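PDB 7BZV: 2-aminomuconic 6-semialdehyde dehydrogenase from Pseudomonas sp., which catalyses the NAD+-dependent oxidation of 2-aminomuconic 6-semialdehyde to 2-aminomuconate in 2-aminophenol breakdown, working as a tetramer whose assembly is required for cofactor binding. Local coordinates for residues G274-L279 with A308-A313; T91-S96 with F280-Q285; A313-V316 with T322-Q325; S290-V295 with R384-E389. One frame throughout, in Å; residues are numbered along the deposited sequence.

Contact 1: residues G274-L279 with A308-A313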
loop_
_atom_site.group_PDB
_atom_site.type_symbol
_atom_site.label_atom_id
_atom_site.label_comp_id
_atom_site.label_asym_id
_atom_site.label_seq_id
_atom_site.Cartn_x
_atom_site.Cartn_y
_atom_site.Cartn_z
ATOM N N GLY B 274 -27.236 -21.614 0.422
ATOM C CA GLY B 274 -25.816 -21.554 0.108
ATOM C C GLY B 274 -25.172 -22.918 -0.018
ATOM O O GLY B 274 -24.369 -23.148 -0.921
ATOM N N MET B 275 -25.531 -23.843 0.862
ATOM C CA MET B 275 -24.962 -25.185 0.813
ATOM C C MET B 275 -25.440 -25.972 -0.400
ATOM O O MET B 275 -24.665 -26.763 -0.953
ATOM C CB MET B 275 -25.280 -25.927 2.100
ATOM C CG MET B 275 -24.430 -25.449 3.315
ATOM S SD MET B 275 -22.662 -25.510 3.000
ATOM C CE MET B 275 -22.416 -27.232 2.588
ATOM N N MET B 276 -26.686 -25.763 -0.859
ATOM C CA MET B 276 -27.083 -26.420 -2.102
ATOM C C MET B 276 -26.177 -26.015 -3.245
ATOM O O MET B 276 -25.868 -26.859 -4.104
ATOM C CB MET B 276 -28.543 -26.159 -2.472
ATOM C CG MET B 276 -29.367 -26.819 -1.486
ATOM S SD MET B 276 -29.635 -28.595 -1.870
ATOM C CE MET B 276 -28.413 -29.509 -0.983
ATOM N N ARG B 277 -25.698 -24.767 -3.255
ATOM C CA ARG B 277 -24.753 -24.381 -4.299
ATOM C C ARG B 277 -23.364 -24.972 -4.040
ATOM O O ARG B 277 -22.733 -25.532 -4.950
ATOM C CB ARG B 277 -24.709 -22.851 -4.397
ATOM C CG ARG B 277 -26.018 -22.261 -4.959
ATOM C CD ARG B 277 -26.141 -20.747 -4.818
ATOM N NE ARG B 277 -24.972 -20.024 -5.304
ATOM C CZ ARG B 277 -24.771 -19.710 -6.572
ATOM N NH1 ARG B 277 -25.686 -20.050 -7.474
ATOM N NH2 ARG B 277 -23.673 -19.033 -6.920
ATOM N N ALA B 278 -22.870 -24.845 -2.808
ATOM C CA ALA B 278 -21.543 -25.353 -2.454
ATOM C C ALA B 278 -21.417 -26.837 -2.741
ATOM O O ALA B 278 -20.305 -27.331 -2.973
ATOM C CB ALA B 278 -21.238 -25.114 -0.969
ATOM N N LEU B 279 -22.526 -27.567 -2.678
ATOM C CA LEU B 279 -22.511 -28.995 -2.954
ATOM C C LEU B 279 -22.722 -29.320 -4.433
ATOM O O LEU B 279 -22.049 -30.212 -4.950
ATOM C CB LEU B 279 -23.587 -29.739 -2.130
ATOM C CG LEU B 279 -23.448 -29.685 -0.602
ATOM C CD1 LEU B 279 -24.673 -30.243 0.108
ATOM C CD2 LEU B 279 -22.200 -30.396 -0.125
ATOM N N ALA B 308 -32.244 -33.316 2.296
ATOM C CA ALA B 308 -32.782 -34.359 1.423
ATOM C C ALA B 308 -34.005 -33.873 0.641
ATOM O O ALA B 308 -34.167 -34.210 -0.540
ATOM C CB ALA B 308 -33.129 -35.603 2.242
ATOM N N GLU B 309 -34.894 -33.105 1.275
ATOM C CA GLU B 309 -36.017 -32.550 0.520
ATOM C C GLU B 309 -35.538 -31.542 -0.521
ATOM O O GLU B 309 -35.993 -31.566 -1.672
ATOM C CB GLU B 309 -37.015 -31.907 1.463
ATOM C CG GLU B 309 -37.670 -32.834 2.449
ATOM C CD GLU B 309 -38.332 -34.069 1.824
ATOM O OE1 GLU B 309 -38.833 -34.019 0.697
ATOM O OE2 GLU B 309 -38.350 -35.107 2.485
ATOM N N ARG B 310 -34.594 -30.670 -0.157
ATOM C CA ARG B 310 -34.124 -29.682 -1.127
ATOM C C ARG B 310 -33.518 -30.364 -2.350
ATOM O O ARG B 310 -33.687 -29.901 -3.482
ATOM C CB ARG B 310 -33.103 -28.736 -0.491
ATOM C CG ARG B 310 -33.687 -27.690 0.448
ATOM C CD ARG B 310 -34.497 -26.617 -0.302
ATOM N NE ARG B 310 -33.675 -25.873 -1.256
ATOM C CZ ARG B 310 -33.083 -24.703 -1.004
ATOM N NH1 ARG B 310 -33.218 -24.102 0.174
ATOM N NH2 ARG B 310 -32.353 -24.126 -1.946
ATOM N N ILE B 311 -32.801 -31.462 -2.136
ATOM C CA ILE B 311 -32.228 -32.201 -3.248
ATOM C C ILE B 311 -33.342 -32.753 -4.134
ATOM O O ILE B 311 -33.268 -32.686 -5.369
ATOM C CB ILE B 311 -31.295 -33.299 -2.707
ATOM C CG1 ILE B 311 -30.026 -32.633 -2.095
ATOM C CG2 ILE B 311 -30.930 -34.293 -3.816
ATOM C CD1 ILE B 311 -29.193 -33.550 -1.215
ATOM N N LYS B 312 -34.415 -33.258 -3.521
ATOM C CA LYS B 312 -35.532 -33.758 -4.313
ATOM C C LYS B 312 -36.057 -32.671 -5.235
ATOM O O LYS B 312 -36.464 -32.948 -6.367
ATOM C CB LYS B 312 -36.670 -34.282 -3.414
ATOM C CG LYS B 312 -36.553 -35.715 -2.936
ATOM C CD LYS B 312 -37.753 -36.130 -2.036
ATOM C CE LYS B 312 -37.341 -37.053 -0.872
ATOM N NZ LYS B 312 -38.347 -37.058 0.252
ATOM N N ALA B 313 -36.070 -31.429 -4.770
ATOM C CA ALA B 313 -36.567 -30.343 -5.605
ATOM C C ALA B 313 -35.540 -29.819 -6.606
ATOM O O ALA B 313 -35.880 -28.944 -7.415
ATOM C CB ALA B 313 -37.062 -29.183 -4.719
#

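Contact 2: residues T91-S96 with F280-Q285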
loop_
_atom_site.group_PDB
_atom_site.type_symbol
_atom_site.label_atom_id
_atom_site.label_comp_id
_atom_site.label_asym_id
_atom_site.label_seq_id
_atom_site.Cartn_x
_atom_site.Cartn_y
_atom_site.Cartn_z
ATOM N N THR B 91 -19.947 -28.506 -22.164
ATOM C CA THR B 91 -19.953 -28.939 -20.781
ATOM C C THR B 91 -21.272 -29.498 -20.288
ATOM O O THR B 91 -21.267 -30.145 -19.239
ATOM C CB THR B 91 -19.616 -27.769 -19.845
ATOM O OG1 THR B 91 -20.643 -26.770 -19.979
ATOM C CG2 THR B 91 -18.219 -27.162 -20.186
ATOM N N GLY B 92 -22.403 -29.186 -20.935
ATOM C CA GLY B 92 -23.694 -29.493 -20.331
ATOM C C GLY B 92 -24.112 -28.582 -19.191
ATOM O O GLY B 92 -25.090 -28.882 -18.479
ATOM N N LYS B 93 -23.415 -27.475 -19.006
ATOM C CA LYS B 93 -23.758 -26.536 -17.953
ATOM C C LYS B 93 -25.197 -26.072 -18.115
ATOM O O LYS B 93 -25.582 -25.658 -19.218
ATOM C CB LYS B 93 -22.869 -25.293 -18.016
ATOM C CG LYS B 93 -21.516 -25.419 -17.373
ATOM C CD LYS B 93 -20.600 -24.320 -17.852
ATOM C CE LYS B 93 -19.161 -24.536 -17.315
ATOM N NZ LYS B 93 -19.170 -24.468 -15.813
ATOM N N PRO B 94 -25.978 -26.013 -17.042
ATOM C CA PRO B 94 -27.281 -25.344 -17.131
ATOM C C PRO B 94 -27.121 -23.869 -17.464
ATOM O O PRO B 94 -26.147 -23.205 -17.068
ATOM C CB PRO B 94 -27.886 -25.527 -15.736
ATOM C CG PRO B 94 -27.072 -26.628 -15.072
ATOM C CD PRO B 94 -25.704 -26.572 -15.705
ATOM N N LEU B 95 -28.109 -23.359 -18.198
ATOM C CA LEU B 95 -28.165 -21.936 -18.504
ATOM C C LEU B 95 -28.045 -21.106 -17.238
ATOM O O LEU B 95 -27.350 -20.080 -17.222
ATOM C CB LEU B 95 -29.464 -21.611 -19.240
ATOM C CG LEU B 95 -29.739 -20.144 -19.574
ATOM C CD1 LEU B 95 -28.717 -19.664 -20.614
ATOM C CD2 LEU B 95 -31.176 -19.952 -20.093
ATOM N N SER B 96 -28.689 -21.557 -16.154
ATOM C CA SER B 96 -28.648 -20.840 -14.885
ATOM C C SER B 96 -27.223 -20.679 -14.362
ATOM O O SER B 96 -26.940 -19.753 -13.603
ATOM C CB SER B 96 -29.470 -21.587 -13.843
ATOM O OG SER B 96 -28.980 -22.912 -13.715
ATOM N N PHE B 280 -23.645 -28.639 -5.140
ATOM C CA PHE B 280 -24.156 -29.164 -6.409
ATOM C C PHE B 280 -24.057 -28.178 -7.566
ATOM O O PHE B 280 -24.348 -28.548 -8.705
ATOM C CB PHE B 280 -25.625 -29.644 -6.231
ATOM C CG PHE B 280 -25.807 -30.623 -5.107
ATOM C CD1 PHE B 280 -25.043 -31.771 -5.059
ATOM C CD2 PHE B 280 -26.728 -30.383 -4.084
ATOM C CE1 PHE B 280 -25.176 -32.671 -4.014
ATOM C CE2 PHE B 280 -26.854 -31.271 -3.025
ATOM C CZ PHE B 280 -26.085 -32.423 -2.999
ATOM N N LEU B 281 -23.618 -26.947 -7.329
ATOM C CA LEU B 281 -23.392 -26.053 -8.456
ATOM C C LEU B 281 -22.409 -26.685 -9.442
ATOM O O LEU B 281 -21.415 -27.295 -9.043
ATOM C CB LEU B 281 -22.855 -24.701 -7.963
ATOM C CG LEU B 281 -22.712 -23.665 -9.064
ATOM C CD1 LEU B 281 -24.101 -23.259 -9.579
ATOM C CD2 LEU B 281 -21.945 -22.400 -8.589
ATOM N N ASN B 282 -22.698 -26.572 -10.741
ATOM C CA ASN B 282 -21.822 -27.169 -11.761
ATOM C C ASN B 282 -21.697 -28.678 -11.539
ATOM O O ASN B 282 -20.661 -29.295 -11.838
ATOM C CB ASN B 282 -20.441 -26.480 -11.751
ATOM C CG ASN B 282 -19.725 -26.542 -13.097
ATOM O OD1 ASN B 282 -20.355 -26.446 -14.137
ATOM N ND2 ASN B 282 -18.401 -26.611 -13.069
ATOM N N SER B 283 -22.756 -29.276 -11.003
ATOM C CA SER B 283 -22.778 -30.705 -10.668
ATOM C C SER B 283 -21.616 -31.080 -9.764
ATOM O O SER B 283 -21.057 -32.174 -9.860
ATOM C CB SER B 283 -22.799 -31.560 -11.934
ATOM O OG SER B 283 -23.954 -31.212 -12.688
ATOM N N GLY B 284 -21.260 -30.164 -8.867
ATOM C CA GLY B 284 -20.210 -30.470 -7.925
ATOM C C GLY B 284 -18.803 -30.427 -8.492
ATOM O O GLY B 284 -17.858 -30.843 -7.802
ATOM N N GLN B 285 -18.636 -29.915 -9.716
ATOM C CA GLN B 285 -17.362 -29.871 -10.417
ATOM C C GLN B 285 -16.709 -28.495 -10.303
ATOM O O GLN B 285 -16.081 -28.028 -11.234
ATOM C CB GLN B 285 -17.550 -30.224 -11.891
ATOM C CG GLN B 285 -18.120 -31.656 -12.170
ATOM C CD GLN B 285 -18.611 -31.830 -13.608
ATOM O OE1 GLN B 285 -18.239 -32.777 -14.314
ATOM N NE2 GLN B 285 -19.459 -30.925 -14.039
#

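Contact 3: residues A313-V316 with T322-Q325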
loop_
_atom_site.group_PDB
_atom_site.type_symbol
_atom_site.label_atom_id
_atom_site.label_comp_id
_atom_site.label_asym_id
_atom_site.label_seq_id
_atom_site.Cartn_x
_atom_site.Cartn_y
_atom_site.Cartn_z
ATOM N N ALA B 313 -36.070 -31.429 -4.770
ATOM C CA ALA B 313 -36.567 -30.343 -5.605
ATOM C C ALA B 313 -35.540 -29.819 -6.606
ATOM O O ALA B 313 -35.880 -28.944 -7.415
ATOM C CB ALA B 313 -37.062 -29.183 -4.719
ATOM N N LEU B 314 -34.300 -30.296 -6.567
ATOM C CA LEU B 314 -33.276 -29.761 -7.460
ATOM C C LEU B 314 -33.542 -30.243 -8.877
ATOM O O LEU B 314 -33.659 -31.445 -9.123
ATOM C CB LEU B 314 -31.888 -30.190 -6.975
ATOM C CG LEU B 314 -30.716 -29.486 -7.653
ATOM C CD1 LEU B 314 -30.626 -28.034 -7.187
ATOM C CD2 LEU B 314 -29.369 -30.177 -7.405
ATOM N N LYS B 315 -33.696 -29.314 -9.807
ATOM C CA LYS B 315 -34.106 -29.688 -11.153
ATOM C C LYS B 315 -32.881 -30.162 -11.932
ATOM O O LYS B 315 -32.023 -29.358 -12.322
ATOM C CB LYS B 315 -34.806 -28.528 -11.858
ATOM C CG LYS B 315 -35.261 -28.864 -13.279
ATOM C CD LYS B 315 -36.257 -27.852 -13.816
ATOM C CE LYS B 315 -37.072 -28.438 -14.965
ATOM N NZ LYS B 315 -37.102 -27.524 -16.134
ATOM N N VAL B 316 -32.812 -31.472 -12.153
ATOM C CA VAL B 316 -31.789 -32.120 -12.973
ATOM C C VAL B 316 -32.438 -32.438 -14.319
ATOM O O VAL B 316 -33.172 -33.422 -14.454
ATOM C CB VAL B 316 -31.262 -33.392 -12.298
ATOM C CG1 VAL B 316 -30.089 -33.982 -13.091
ATOM C CG2 VAL B 316 -30.888 -33.087 -10.873
ATOM N N THR B 322 -34.612 -22.677 -18.483
ATOM C CA THR B 322 -34.127 -21.603 -17.636
ATOM C C THR B 322 -34.138 -21.975 -16.167
ATOM O O THR B 322 -33.441 -21.328 -15.383
ATOM C CB THR B 322 -34.953 -20.321 -17.811
ATOM O OG1 THR B 322 -36.319 -20.594 -17.472
ATOM C CG2 THR B 322 -34.854 -19.769 -19.224
ATOM N N ASP B 323 -34.921 -22.970 -15.749
ATOM C CA ASP B 323 -34.917 -23.301 -14.330
ATOM C C ASP B 323 -34.208 -24.614 -14.015
ATOM O O ASP B 323 -34.185 -25.025 -12.852
ATOM C CB ASP B 323 -36.339 -23.305 -13.781
ATOM C CG ASP B 323 -37.244 -24.211 -14.536
ATOM O OD1 ASP B 323 -36.861 -24.656 -15.635
ATOM O OD2 ASP B 323 -38.353 -24.459 -14.032
ATOM N N THR B 324 -33.594 -25.263 -14.998
ATOM C CA THR B 324 -32.699 -26.365 -14.674
ATOM C C THR B 324 -31.571 -25.882 -13.767
ATOM O O THR B 324 -31.005 -24.809 -13.970
ATOM C CB THR B 324 -32.122 -26.981 -15.939
ATOM O OG1 THR B 324 -33.189 -27.579 -16.681
ATOM C CG2 THR B 324 -31.093 -28.027 -15.573
ATOM N N GLN B 325 -31.270 -26.670 -12.742
ATOM C CA GLN B 325 -30.253 -26.315 -11.766
ATOM C C GLN B 325 -29.041 -27.238 -11.822
ATOM O O GLN B 325 -27.967 -26.867 -11.330
ATOM C CB GLN B 325 -30.867 -26.318 -10.361
ATOM C CG GLN B 325 -31.531 -24.988 -9.991
ATOM C CD GLN B 325 -30.553 -23.774 -10.072
ATOM O OE1 GLN B 325 -30.946 -22.693 -10.495
ATOM N NE2 GLN B 325 -29.280 -23.977 -9.690
#

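Contact 4: residues S290-V295 with R384-E389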
loop_
_atom_site.group_PDB
_atom_site.type_symbol
_atom_site.label_atom_id
_atom_site.label_comp_id
_atom_site.label_asym_id
_atom_site.label_seq_id
_atom_site.Cartn_x
_atom_site.Cartn_y
_atom_site.Cartn_z
ATOM N N SER B 290 -17.834 -28.032 -1.573
ATOM C CA SER B 290 -17.702 -28.829 -0.365
ATOM C C SER B 290 -17.973 -30.302 -0.649
ATOM O O SER B 290 -18.978 -30.638 -1.278
ATOM C CB SER B 290 -18.740 -28.385 0.672
ATOM O OG SER B 290 -18.772 -27.015 0.768
ATOM N N GLU B 291 -17.110 -31.188 -0.135
ATOM C CA GLU B 291 -17.384 -32.624 -0.105
ATOM C C GLU B 291 -17.335 -33.228 1.290
ATOM O O GLU B 291 -17.665 -34.408 1.442
ATOM C CB GLU B 291 -16.408 -33.388 -1.025
ATOM C CG GLU B 291 -16.759 -33.163 -2.513
ATOM C CD GLU B 291 -15.874 -33.881 -3.527
ATOM O OE1 GLU B 291 -14.982 -34.683 -3.155
ATOM O OE2 GLU B 291 -16.074 -33.610 -4.733
ATOM N N ARG B 292 -16.941 -32.456 2.307
ATOM C CA ARG B 292 -16.983 -32.867 3.705
ATOM C C ARG B 292 -17.823 -31.816 4.399
ATOM O O ARG B 292 -17.504 -30.627 4.319
ATOM C CB ARG B 292 -15.576 -32.957 4.323
ATOM C CG ARG B 292 -14.594 -33.914 3.598
ATOM C CD ARG B 292 -13.152 -33.289 3.523
ATOM N NE ARG B 292 -12.715 -33.104 4.871
ATOM C CZ ARG B 292 -11.935 -32.145 5.363
ATOM N NH1 ARG B 292 -11.354 -31.188 4.634
ATOM N NH2 ARG B 292 -11.734 -32.187 6.658
ATOM N N VAL B 293 -18.915 -32.231 5.018
ATOM C CA VAL B 293 -19.828 -31.317 5.689
ATOM C C VAL B 293 -19.949 -31.698 7.156
ATOM O O VAL B 293 -20.440 -32.786 7.475
ATOM C CB VAL B 293 -21.216 -31.318 5.032
ATOM C CG1 VAL B 293 -22.116 -30.379 5.784
ATOM C CG2 VAL B 293 -21.135 -30.896 3.591
ATOM N N TYR B 294 -19.575 -30.769 8.046
ATOM C CA TYR B 294 -19.647 -30.938 9.496
ATOM C C TYR B 294 -20.818 -30.106 10.016
ATOM O O TYR B 294 -20.849 -28.882 9.806
ATOM C CB TYR B 294 -18.308 -30.516 10.146
ATOM C CG TYR B 294 -17.129 -31.269 9.555
ATOM C CD1 TYR B 294 -16.754 -32.518 10.046
ATOM C CD2 TYR B 294 -16.405 -30.743 8.499
ATOM C CE1 TYR B 294 -15.690 -33.237 9.481
ATOM C CE2 TYR B 294 -15.351 -31.426 7.947
ATOM C CZ TYR B 294 -15.007 -32.688 8.425
ATOM O OH TYR B 294 -13.956 -33.351 7.841
ATOM N N VAL B 295 -21.790 -30.755 10.668
ATOM C CA VAL B 295 -22.978 -30.070 11.172
ATOM C C VAL B 295 -23.036 -30.241 12.680
ATOM O O VAL B 295 -22.958 -31.369 13.177
ATOM C CB VAL B 295 -24.267 -30.609 10.517
ATOM C CG1 VAL B 295 -25.487 -29.801 10.963
ATOM C CG2 VAL B 295 -24.079 -30.633 8.995
ATOM N N ARG B 384 -12.089 -43.652 2.652
ATOM C CA ARG B 384 -11.470 -43.111 1.446
ATOM C C ARG B 384 -12.352 -42.067 0.776
ATOM O O ARG B 384 -11.860 -41.021 0.320
ATOM C CB ARG B 384 -11.184 -44.230 0.455
ATOM C CG ARG B 384 -10.104 -45.203 0.866
ATOM C CD ARG B 384 -9.793 -46.168 -0.291
ATOM N NE ARG B 384 -9.412 -45.422 -1.489
ATOM C CZ ARG B 384 -9.591 -45.836 -2.739
ATOM N NH1 ARG B 384 -10.139 -47.023 -2.984
ATOM N NH2 ARG B 384 -9.208 -45.056 -3.745
ATOM N N VAL B 385 -13.652 -42.345 0.666
ATOM C CA VAL B 385 -14.572 -41.405 0.038
ATOM C C VAL B 385 -14.753 -40.133 0.850
ATOM O O VAL B 385 -15.302 -39.156 0.337
ATOM C CB VAL B 385 -15.968 -42.027 -0.213
ATOM C CG1 VAL B 385 -15.878 -43.119 -1.254
ATOM C CG2 VAL B 385 -16.576 -42.577 1.060
ATOM N N VAL B 386 -14.340 -40.127 2.114
ATOM C CA VAL B 386 -14.399 -38.911 2.915
ATOM C C VAL B 386 -13.148 -38.074 2.725
ATOM O O VAL B 386 -13.204 -36.843 2.899
ATOM C CB VAL B 386 -14.596 -39.243 4.403
ATOM C CG1 VAL B 386 -14.738 -37.980 5.238
ATOM C CG2 VAL B 386 -15.830 -40.134 4.576
ATOM N N ARG B 387 -12.032 -38.691 2.327
ATOM C CA ARG B 387 -10.778 -37.965 2.220
ATOM C C ARG B 387 -10.364 -37.647 0.795
ATOM O O ARG B 387 -9.730 -36.616 0.576
ATOM C CB ARG B 387 -9.660 -38.760 2.898
ATOM C CG ARG B 387 -9.958 -39.103 4.350
ATOM C CD ARG B 387 -8.710 -39.629 5.076
ATOM N NE ARG B 387 -7.666 -38.619 5.250
ATOM C CZ ARG B 387 -7.601 -37.766 6.269
ATOM N NH1 ARG B 387 -8.541 -37.772 7.197
ATOM N NH2 ARG B 387 -6.603 -36.894 6.355
ATOM N N GLU B 388 -10.727 -38.484 -0.171
ATOM C CA GLU B 388 -10.254 -38.379 -1.548
ATOM C C GLU B 388 -11.192 -37.523 -2.379
ATOM O O GLU B 388 -12.415 -37.660 -2.288
ATOM C CB GLU B 388 -10.125 -39.777 -2.167
ATOM C CG GLU B 388 -9.199 -40.658 -1.367
ATOM C CD GLU B 388 -8.952 -42.024 -1.982
ATOM O OE1 GLU B 388 -9.289 -42.253 -3.166
ATOM O OE2 GLU B 388 -8.406 -42.871 -1.254
ATOM N N GLU B 389 -10.605 -36.620 -3.176
ATOM C CA GLU B 389 -11.377 -35.691 -3.985
ATOM C C GLU B 389 -12.192 -36.474 -4.992
ATOM O O GLU B 389 -11.625 -37.242 -5.772
ATOM C CB GLU B 389 -10.471 -34.683 -4.727
ATOM C CG GLU B 389 -11.304 -33.547 -5.438
ATOM C CD GLU B 389 -10.477 -32.512 -6.243
ATOM O OE1 GLU B 389 -9.757 -32.904 -7.180
ATOM O OE2 GLU B 389 -10.569 -31.292 -5.953
HETATM O O HOH W 1 -17.123 -37.002 0.012
#

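Contact 1: residues G274-L279 with A308-A313
M276 on helix 268-280 and R310 near the end of helix 297-312 mark the closest approach of the two backbones, their CA atoms 7.8 Å apart, so side chains alone bridge the gap. M276 does most of the reaching. Its CG stands beside the backbone N, and a chi3 of 95° then swings the methyl off the line of the chain toward I311. The sulfur lies against the aliphatic root of the arginine, SD of M276 to CB of R310 at 3.7 Å, while CE of M276 meets CG1 of I311 at 3.7 Å, with the two side chains running at about a right angle. Further along, R310 folds back at chi2 and chi3 and brings one face of its guanidinium over CG of M276, NH2 lying 4.0 Å from that carbon. The charge itself is held by a salt bridge from NH1 to D273, one turn earlier on the methionine's helix. Both helices pack on the same side of the parallel part of a seven-stranded sheet: helix 268-280 makes the right-handed beta-alpha-beta crossover from strand 258-262 to strand 290-296, and M275 and L279 lean on V293 of the latter strand. L307, a turn before I311, also touches M276 and L279.

Contact 2: residues T91-S96 with F280-Q285
The backbones come nearest at K93 and N282, CA to CA 6.5 Å, where the turn between helices 80-91 and 95-119 faces the loop that follows helix 268-280. N282, S283 and G284 all have positive phi and wind one left-handed turn. NZ of K93 donates to OD1 of N282 at 2.9 Å. The ammonium comes in from above the amide, 47° out of its plane, which a chi4 of -63° allows by bending the end of an otherwise extended chain. CG of K93 also lies 3.6 Å from OD1 of N282, so the methylenes pass close to that oxygen, the two side chains crossing obliquely. The main charge partner of K93 is D102, and its NZ also donates to the carbonyl of N154, which accepts ND2 of N282 as well. Replacing K93 with a methionine would probably leave D102 without this charge partner and N282 OD1 without this donor. The 282-285 turn is braced from within: N282 O takes Q285 N at 3.0 Å and Q285 NE2 at 3.0 Å, from opposite faces of its plane. In segment 91-96, the ST turn of T91 fixes the backbone ahead of K93. This network is consistent with an aldehyde dehydrogenase active site, since N154 belongs to the family's P-W-N motif, whose asparagine helps form the oxyanion hole in relatives, and 280-285 leads into the segment carrying their nucleophilic cysteine.

Contact 3: residues A313-V316 with T322-Q325
Charge joins K315 to D323: NZ of the lysine forms a salt bridge with OD1 of the aspartate at 2.9 Å, coming from above the carboxylate plane, 42° out of it. The same NZ has E321 as its stronger partner, so one lysine gathers two acids of the loop. The backbone supplies a second tie, Q325 N to K315 O at 2.8 Å, nearly straight at 159° and in the carbonyl plane; M326 adds a further backbone bond to K315. Van der Waals contact fills in around these. With CG anti to the backbone N, the K315 chain stretches along segment 322-325, its CD 3.6 Å from D323 O and its CG against CA of T324. L314 sets CD1 on CB of Q325 at 3.6 Å, the side chains crossing at about a right angle. A serine in place of K315 would probably leave the carboxylates of D323 and E321 without their shared counter-charge and uncover the T324 backbone. T324 turns its hydroxyl to the carbonyl of W318, inside the loop. The whole turn lies at the surface between helices 297-312 and 332-348, with T322, T324 and Q325 set against L95 and S96 at the start of helix 95-119.

Contact 4: residues S290-V295 with R384-E389
The guanidinium of R292 is met obliquely by the carbonyl oxygen of V386, which sits closer to the arginine's methylenes: CG of R292 is 3.3 Å from V386 O. That oxygen is buried here with no hydrogen-bond partner. Y294 takes the guanidinium instead, its OH accepting from NH2 of R292 at 2.8 Å, tilted 27° from the plane, and more weakly from NE. Bends at chi2 and chi3 curl the R292 chain back toward that ring, and K257 and A410 accept from its two terminal nitrogens through their carbonyls. R384 grips E388 side-on: NE points straight at OE2, 2.8 Å away in the guanidinium plane, while NH2 reaches the syn lone pair of OE1 at a tilt, 2.9 Å away. Y341 also bonds OE1 of E388. A water joins the segments, donating to E291 O at 3.0 Å and to V385 O at 2.8 Å. E291 extends its carboxylate to the backbone after helix 384-387, with OE1 3.8 Å from C of E389. There I390 N and F391 N bind its two oxygens, and K257 pairs with OE1. E291 thus holds the I-F backbone in the middle of the E-E-I-F-G-P motif of aldehyde dehydrogenases to strand 290-296 of the catalytic domain's sheet. OE2 of E389, the motif's second glutamate, accepts here from the backbone N of G256; in many relatives that glutamate holds the nicotinamide ribose of NAD.

How the contacts relate
Contacts 1, 3 and 4 lie in the catalytic part of the fold; contact 2 joins the turn before helix 95-119 to the loop after helix 268-280 and so probably links the two domains. Centre to centre, contact 1 is about 13, 11 and 16 Å from contacts 2, 3 and 4, and contacts 3 and 4 are about 24 Å apart. Along the chain, contact 1 alternates its segments with those of contacts 2 and 4, and contact 3 lies inside the loop closed by contact 4. F280 packs on I311, A313 passes contact 1 into contact 3, and S96 OG meets T324 O at 2.8 Å. The loop before the probable nucleophile is thereby held between helix 95-119 and the sheet with its helices.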